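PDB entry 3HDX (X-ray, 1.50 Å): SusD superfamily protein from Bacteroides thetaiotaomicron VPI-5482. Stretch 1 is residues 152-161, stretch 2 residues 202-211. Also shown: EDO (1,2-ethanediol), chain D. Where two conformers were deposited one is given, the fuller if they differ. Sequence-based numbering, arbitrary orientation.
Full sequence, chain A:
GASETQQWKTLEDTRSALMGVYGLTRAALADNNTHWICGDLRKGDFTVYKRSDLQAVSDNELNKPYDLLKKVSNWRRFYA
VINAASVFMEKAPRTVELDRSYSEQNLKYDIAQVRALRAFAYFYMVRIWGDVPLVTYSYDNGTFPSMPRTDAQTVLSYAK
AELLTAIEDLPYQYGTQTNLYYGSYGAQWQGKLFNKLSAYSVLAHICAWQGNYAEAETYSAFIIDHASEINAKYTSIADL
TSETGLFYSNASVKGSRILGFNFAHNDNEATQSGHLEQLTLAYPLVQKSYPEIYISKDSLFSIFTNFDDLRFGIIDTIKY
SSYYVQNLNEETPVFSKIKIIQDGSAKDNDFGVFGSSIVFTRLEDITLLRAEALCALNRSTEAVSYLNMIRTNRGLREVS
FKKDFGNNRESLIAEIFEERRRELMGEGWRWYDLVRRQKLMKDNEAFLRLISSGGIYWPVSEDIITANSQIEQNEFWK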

# COMPACT_ATOMS: atom_id res chain seq x y z
N ALA A 152 18.71 6.57 -1.17
CA ALA A 152 17.54 5.68 -1.22
C ALA A 152 17.96 4.23 -1.41
O ALA A 152 17.37 3.36 -0.78
N GLN A 153 18.95 3.95 -2.28
CA GLN A 153 19.41 2.57 -2.50
C GLN A 153 19.92 1.94 -1.20
O GLN A 153 19.64 0.77 -0.91
N THR A 154 20.66 2.73 -0.41
CA THR A 154 21.19 2.25 0.87
C THR A 154 20.06 1.93 1.85
O THR A 154 20.10 0.93 2.57
N VAL A 155 19.04 2.80 1.86
CA VAL A 155 17.89 2.59 2.74
C VAL A 155 17.14 1.31 2.32
O VAL A 155 16.75 0.49 3.16
N LEU A 156 16.95 1.13 1.02
CA LEU A 156 16.24 -0.07 0.56
C LEU A 156 17.05 -1.33 0.83
O LEU A 156 16.49 -2.39 1.15
N SER A 157 18.38 -1.26 0.71
CA SER A 157 19.20 -2.44 1.05
C SER A 157 19.07 -2.81 2.54
O SER A 157 19.00 -3.99 2.89
N TYR A 158 18.97 -1.80 3.39
CA TYR A 158 18.71 -2.04 4.82
C TYR A 158 17.32 -2.69 4.99
O TYR A 158 17.20 -3.74 5.68
N ALA A 159 16.31 -2.12 4.33
CA ALA A 159 14.94 -2.65 4.43
C ALA A 159 14.85 -4.12 3.97
O ALA A 159 14.22 -4.95 4.64
N LYS A 160 15.53 -4.43 2.87
CA LYS A 160 15.51 -5.81 2.33
C LYS A 160 16.14 -6.80 3.32
O LYS A 160 15.58 -7.85 3.58
N ALA A 161 17.29 -6.42 3.88
CA ALA A 161 18.00 -7.31 4.81
C ALA A 161 17.19 -7.50 6.08
O ALA A 161 17.09 -8.62 6.61
N VAL A 202 6.47 -7.02 0.71
CA VAL A 202 7.27 -5.79 0.77
C VAL A 202 8.54 -6.03 -0.04
O VAL A 202 8.97 -5.14 -0.78
N LEU A 203 9.21 -7.17 0.16
CA LEU A 203 10.42 -7.52 -0.64
C LEU A 203 10.14 -7.46 -2.13
O LEU A 203 10.89 -6.85 -2.88
N ALA A 204 9.04 -8.09 -2.55
CA ALA A 204 8.70 -8.10 -3.97
C ALA A 204 8.58 -6.68 -4.53
O ALA A 204 9.10 -6.38 -5.60
N HIS A 205 7.87 -5.84 -3.80
CA HIS A 205 7.69 -4.45 -4.21
C HIS A 205 8.95 -3.59 -4.13
O HIS A 205 9.12 -2.69 -4.96
N ILE A 206 9.78 -3.77 -3.10
CA ILE A 206 11.05 -3.05 -3.05
C ILE A 206 11.85 -3.41 -4.31
O ILE A 206 12.36 -2.53 -5.02
N CYS A 207 11.92 -4.71 -4.59
CA CYS A 207 12.68 -5.16 -5.76
C CYS A 207 12.14 -4.59 -7.06
O CYS A 207 12.90 -4.11 -7.90
N ALA A 208 10.82 -4.62 -7.25
CA ALA A 208 10.25 -4.05 -8.45
C ALA A 208 10.54 -2.54 -8.57
O ALA A 208 10.85 -2.05 -9.66
N TRP A 209 10.43 -1.82 -7.45
CA TRP A 209 10.70 -0.36 -7.39
C TRP A 209 12.14 -0.02 -7.79
O TRP A 209 12.39 1.04 -8.35
N GLN A 210 13.06 -0.96 -7.51
CA GLN A 210 14.48 -0.85 -7.87
C GLN A 210 14.81 -1.40 -9.24
O GLN A 210 15.97 -1.36 -9.65
N GLY A 211 13.82 -1.96 -9.95
CA GLY A 211 14.06 -2.60 -11.24
C GLY A 211 14.69 -3.97 -11.16
O GLY A 211 15.13 -4.49 -12.19

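The most distinctive feature of this contact is a small polar cluster along one flank of a mainly apolar contact, in which a single water gathers three side chains. Lys 160 NZ donates a hydrogen bond to Gln 210 OE1 (3.1 Å), and water 1 accepts from both Lys 160 NZ (3.0 Å) and Gln 210 NE2 (2.6 Å). The two ends of the Gln 210 amide thus serve opposite roles, OE1 as acceptor and NE2 as donor. The same water hydrogen-bonds Ser 157 OG at 2.7 Å, bringing in a residue whose CA-to-CB bond points away from the other stretch.

The helices run nearly antiparallel, at 156°, so Gln 153 lies near Gln 210 and Lys 160 near Leu 203. Lys 160 starts out sideways, but its m, t, m, t rotamer carries the chain along the partner helix. Its CG packs on Ile 206 CG2 (3.6 Å) and its CD approaches Cys 207 SG (4.2 Å) before the ammonium reaches Gln 210, itself m at chi1 and t at chi2. Aliphatic and charged parts of the lysine therefore both contribute.

Beside this cluster, the CA-to-CB bond of Leu 156 (m, t) points toward the other stretch. Its CB lies 4.0 Å from Ile 206 CG2 and 3.6 Å from Gln 210 NE2, while CD1 meets the edge of the Trp 209 ring at CD1 (4.2 Å). Ile 206, also m, t, reaches Ala 159 as well, with its CD1 4.0 Å from Ala 159 CB; the small alanine completes the apolar patch. Farther along, Leu 203 (m, t) leaves its backbone sideways yet brings CD2 within 3.7 Å of Lys 160 O.

Trp 209 adopts t at chi1. A 1,2-ethanediol, probably from the crystallisation liquor, places O1 over one ring face and donates from O1 to Trp 209 O (3.2 Å).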

# COMPACT_ATOMS: atom_id res chain seq x y z
CB ALA A 152 16.59 6.09 -2.33
CB GLN A 153 20.49 2.51 -3.57
CG GLN A 153 20.85 1.11 -4.01
CD GLN A 153 21.80 1.11 -5.18
OE1 GLN A 153 22.34 2.14 -5.58
NE2 GLN A 153 22.02 -0.06 -5.73
CB THR A 154 22.17 3.28 1.45
OG1 THR A 154 23.19 3.50 0.46
CG2 THR A 154 22.76 2.83 2.77
CB VAL A 155 16.96 3.82 2.75
CG1 VAL A 155 15.75 3.54 3.58
CG2 VAL A 155 17.70 5.09 3.22
CB LEU A 156 15.87 0.09 -0.92
CG LEU A 156 14.83 1.19 -1.18
CD1 LEU A 156 14.54 1.28 -2.69
CD2 LEU A 156 13.53 0.98 -0.39
CB SER A 157 20.69 -2.21 0.75
OG SER A 157 20.93 -2.13 -0.62
CB TYR A 158 18.79 -0.70 5.61
CG TYR A 158 18.31 -0.78 7.04
CD1 TYR A 158 19.12 -1.28 8.04
CD2 TYR A 158 17.03 -0.36 7.38
CE1 TYR A 158 18.72 -1.31 9.35
CE2 TYR A 158 16.61 -0.37 8.68
CZ TYR A 158 17.45 -0.87 9.67
OH TYR A 158 17.02 -0.90 10.97
CB ALA A 159 13.95 -1.77 3.75
CB LYS A 160 16.23 -5.90 0.96
CG LYS A 160 15.43 -5.31 -0.23
CD LYS A 160 16.15 -5.50 -1.58
CE LYS A 160 17.41 -4.63 -1.68
NZ LYS A 160 18.21 -4.78 -2.95
CB ALA A 161 19.42 -6.78 5.11
CB VAL A 202 7.51 -5.30 2.23
CG1 VAL A 202 8.29 -3.98 2.21
CG2 VAL A 202 6.19 -5.14 2.97
CB LEU A 203 10.99 -8.90 -0.27
CG LEU A 203 11.78 -8.98 1.04
CD1 LEU A 203 12.06 -10.45 1.32
CD2 LEU A 203 13.09 -8.22 0.90
CB ALA A 204 7.38 -8.89 -4.22
CB HIS A 205 6.47 -3.83 -3.53
CG HIS A 205 5.19 -4.16 -4.23
ND1 HIS A 205 4.92 -3.68 -5.49
CD2 HIS A 205 4.11 -4.89 -3.84
CE1 HIS A 205 3.72 -4.12 -5.86
NE2 HIS A 205 3.22 -4.87 -4.89
CB ILE A 206 11.91 -3.43 -1.82
CG1 ILE A 206 11.28 -2.90 -0.53
CG2 ILE A 206 13.35 -2.89 -1.99
CD1 ILE A 206 11.82 -3.54 0.80
CB CYS A 207 12.79 -6.69 -5.80
SG CYS A 207 13.74 -7.38 -4.41
CB ALA A 208 8.71 -4.29 -8.51
CB TRP A 209 10.36 0.19 -6.01
CG TRP A 209 10.40 1.69 -5.87
CD1 TRP A 209 11.25 2.42 -5.10
CD2 TRP A 209 9.48 2.61 -6.43
NE1 TRP A 209 10.94 3.76 -5.19
CE2 TRP A 209 9.85 3.89 -6.00
CE3 TRP A 209 8.40 2.48 -7.32
CZ2 TRP A 209 9.13 5.02 -6.37
CZ3 TRP A 209 7.68 3.63 -7.68
CH2 TRP A 209 8.09 4.88 -7.23
CB GLN A 210 15.34 -1.60 -6.84
CG GLN A 210 15.26 -1.06 -5.48
CD GLN A 210 16.23 -1.80 -4.58
OE1 GLN A 210 16.14 -3.03 -4.41
NE2 GLN A 210 17.22 -1.07 -4.08
C1 EDO D . 12.10 5.15 -8.39
O1 EDO D . 11.49 4.02 -9.04
C2 EDO D . 12.83 5.94 -9.46
O2 EDO D . 13.81 5.09 -10.10
O HOH W 1 19.28 -2.00 -2.77